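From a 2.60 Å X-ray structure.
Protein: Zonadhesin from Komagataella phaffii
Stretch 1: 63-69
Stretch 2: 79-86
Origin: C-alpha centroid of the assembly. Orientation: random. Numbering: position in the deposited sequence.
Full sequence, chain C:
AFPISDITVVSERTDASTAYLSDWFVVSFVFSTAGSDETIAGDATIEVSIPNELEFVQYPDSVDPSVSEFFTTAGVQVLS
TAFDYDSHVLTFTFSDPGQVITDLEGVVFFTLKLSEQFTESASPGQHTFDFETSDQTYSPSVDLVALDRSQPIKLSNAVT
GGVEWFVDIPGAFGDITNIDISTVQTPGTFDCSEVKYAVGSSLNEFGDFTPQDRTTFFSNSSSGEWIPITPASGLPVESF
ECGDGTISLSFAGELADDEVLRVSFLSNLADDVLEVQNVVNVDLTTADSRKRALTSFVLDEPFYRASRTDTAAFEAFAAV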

# COMPACT_ATOMS: atom_id res chain seq x y z
N VAL C 63 11.00 -35.68 -62.34
CA VAL C 63 10.14 -35.09 -63.36
C VAL C 63 10.64 -33.70 -63.70
O VAL C 63 10.80 -32.85 -62.82
N ASP C 64 10.87 -33.48 -64.99
CA ASP C 64 11.33 -32.20 -65.50
C ASP C 64 10.12 -31.34 -65.82
O ASP C 64 9.36 -31.67 -66.73
N PRO C 65 9.90 -30.23 -65.10
CA PRO C 65 8.68 -29.45 -65.30
C PRO C 65 8.70 -28.63 -66.56
O PRO C 65 7.68 -28.03 -66.93
N SER C 66 9.82 -28.57 -67.25
CA SER C 66 9.86 -27.76 -68.44
C SER C 66 9.42 -28.51 -69.68
O SER C 66 9.30 -27.89 -70.74
N VAL C 67 9.17 -29.80 -69.59
CA VAL C 67 8.90 -30.63 -70.76
C VAL C 67 7.40 -30.83 -70.87
O VAL C 67 6.80 -31.58 -70.10
N SER C 68 6.78 -30.18 -71.84
CA SER C 68 5.35 -30.28 -71.95
C SER C 68 4.95 -29.97 -73.37
O SER C 68 5.71 -29.38 -74.14
N GLU C 69 3.75 -30.40 -73.72
CA GLU C 69 3.04 -30.04 -74.93
C GLU C 69 2.04 -28.94 -74.62
O GLU C 69 1.47 -28.91 -73.53
N LEU C 79 2.65 -26.75 -79.86
CA LEU C 79 4.09 -26.85 -79.71
C LEU C 79 4.38 -27.63 -78.44
O LEU C 79 3.50 -27.86 -77.61
N SER C 80 5.64 -28.01 -78.30
CA SER C 80 6.14 -28.62 -77.09
C SER C 80 7.42 -27.89 -76.70
O SER C 80 8.05 -27.25 -77.53
N THR C 81 7.78 -27.97 -75.42
CA THR C 81 8.88 -27.20 -74.86
C THR C 81 9.87 -28.14 -74.19
O THR C 81 9.51 -29.20 -73.69
N ALA C 82 11.12 -27.73 -74.15
CA ALA C 82 12.10 -28.43 -73.35
C ALA C 82 13.17 -27.42 -72.98
O ALA C 82 13.42 -26.50 -73.74
N PHE C 83 13.76 -27.57 -71.79
CA PHE C 83 14.78 -26.65 -71.29
C PHE C 83 16.11 -27.37 -71.24
O PHE C 83 16.18 -28.51 -70.78
N ASP C 84 17.14 -26.72 -71.73
CA ASP C 84 18.49 -27.22 -71.60
C ASP C 84 19.08 -26.68 -70.30
O ASP C 84 19.28 -25.47 -70.17
N TYR C 85 19.35 -27.56 -69.36
CA TYR C 85 19.85 -27.16 -68.05
C TYR C 85 21.33 -26.82 -68.06
O TYR C 85 21.81 -26.22 -67.10
N ASP C 86 22.06 -27.18 -69.12
CA ASP C 86 23.47 -26.82 -69.29
C ASP C 86 23.64 -25.46 -69.93
O ASP C 86 24.45 -24.65 -69.47

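What sets this contact apart is that one carboxylate oxygen, Asp-64 OD1, anchors its own turn and also reaches the partner stretch. Asp-64 OD1 accepts hydrogen bonds from Ser-66 N at 2.8 Å, Ser-66 OG at 2.7 Å and, across the interface, Tyr-85 OH at 2.9 Å. The example illustrates a general principle: where a turn leads into a strand, polar side chains can extend the pairing beyond the reach of regular backbone bonds.

The turn is type I, from Asp-64 to Val-67. Asp-64 (chi1 t) and Ser-66 (chi1 p) both point toward the second stretch, and Tyr-85 (chi1 m) points back, laying its ring so that Asp-64 OD2 lies at the edge, near the ring plane. Pro-65, set sideways, brings its CD to 3.9 Å from the Tyr-85 OH. Ser-66 OG also receives a weak bond from the Phe-83 N (3.3 Å) and sits 3.3 Å from the Phe-83 CB; the Phe-83 side chain (chi1 t) then leads away.

Thr-81 takes up the next link. Thr-81 OG1, in the p rotamer, donates to Ser-66 O at 2.9 Å, and Thr-81 N donates to Ser-68 O at 2.8 Å. Thr-81 thus bonds to both Ser-66 and Ser-68. Ser-68 and Thr-81 share one face of the sheet, where Ser-68 CB lies 4.3 Å from Thr-81 OG1; Ser-68 OG instead bonds to the Glu-69 O at 3.1 Å.

Glu-69 and Ser-80 occupy the other face. The end of the Glu-69 side chain (chi1 t, chi2 p) comes nearer to the second stretch, with Glu-69 OE1 3.7 Å from Ser-80 CB, while OE2 is hydrogen-bonded elsewhere in the structure. Apolar packing is slight: Val-67 CG2 merely approaches Ala-82 CB at 4.5 Å.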

# COMPACT_ATOMS: atom_id res chain seq x y z
CB VAL C 63 8.68 -35.04 -62.89
CG1 VAL C 63 7.85 -34.30 -63.90
CG2 VAL C 63 8.17 -36.43 -62.65
CB ASP C 64 12.17 -32.42 -66.73
CG ASP C 64 12.75 -31.16 -67.29
OD1 ASP C 64 12.17 -30.07 -67.12
OD2 ASP C 64 13.78 -31.27 -67.96
CB PRO C 65 8.63 -28.57 -64.06
CG PRO C 65 10.04 -28.43 -63.64
CD PRO C 65 10.74 -29.69 -64.02
CB SER C 66 11.26 -27.21 -68.66
OG SER C 66 12.09 -28.26 -69.06
CB VAL C 67 9.64 -31.96 -70.69
CG1 VAL C 67 9.43 -32.72 -71.96
CG2 VAL C 67 11.12 -31.73 -70.47
CB SER C 68 4.65 -29.33 -70.98
OG SER C 68 3.25 -29.51 -71.01
CB GLU C 69 2.32 -31.28 -75.47
CG GLU C 69 1.54 -31.07 -76.74
CD GLU C 69 2.38 -31.30 -77.91
OE1 GLU C 69 3.33 -32.07 -77.77
OE2 GLU C 69 2.11 -30.72 -78.96
CB LEU C 79 4.74 -25.46 -79.66
CG LEU C 79 4.23 -24.47 -78.61
CD1 LEU C 79 4.95 -24.65 -77.33
CD2 LEU C 79 4.47 -23.10 -79.13
CB SER C 80 6.39 -30.09 -77.30
OG SER C 80 7.43 -30.25 -78.23
CB THR C 81 8.40 -26.16 -73.81
OG1 THR C 81 7.57 -26.81 -72.83
CG2 THR C 81 7.62 -25.02 -74.42
CB ALA C 82 12.68 -29.63 -74.10
CB PHE C 83 14.41 -26.14 -69.89
CG PHE C 83 15.33 -25.09 -69.34
CD1 PHE C 83 15.39 -23.84 -69.91
CD2 PHE C 83 16.08 -25.33 -68.20
CE1 PHE C 83 16.22 -22.88 -69.38
CE2 PHE C 83 16.89 -24.37 -67.68
CZ PHE C 83 16.96 -23.15 -68.27
CB ASP C 84 19.32 -26.81 -72.82
CG ASP C 84 20.67 -27.43 -72.83
OD1 ASP C 84 21.08 -27.97 -71.79
OD2 ASP C 84 21.35 -27.37 -73.87
CB TYR C 85 19.56 -28.26 -67.03
CG TYR C 85 18.10 -28.35 -66.65
CD1 TYR C 85 17.19 -29.04 -67.44
CD2 TYR C 85 17.62 -27.72 -65.50
CE1 TYR C 85 15.88 -29.11 -67.11
CE2 TYR C 85 16.32 -27.79 -65.16
CZ TYR C 85 15.45 -28.49 -65.95
OH TYR C 85 14.13 -28.56 -65.61
CB ASP C 86 24.19 -27.87 -70.14
CG ASP C 86 24.23 -29.25 -69.47
OD1 ASP C 86 24.25 -29.32 -68.22
OD2 ASP C 86 24.25 -30.25 -70.21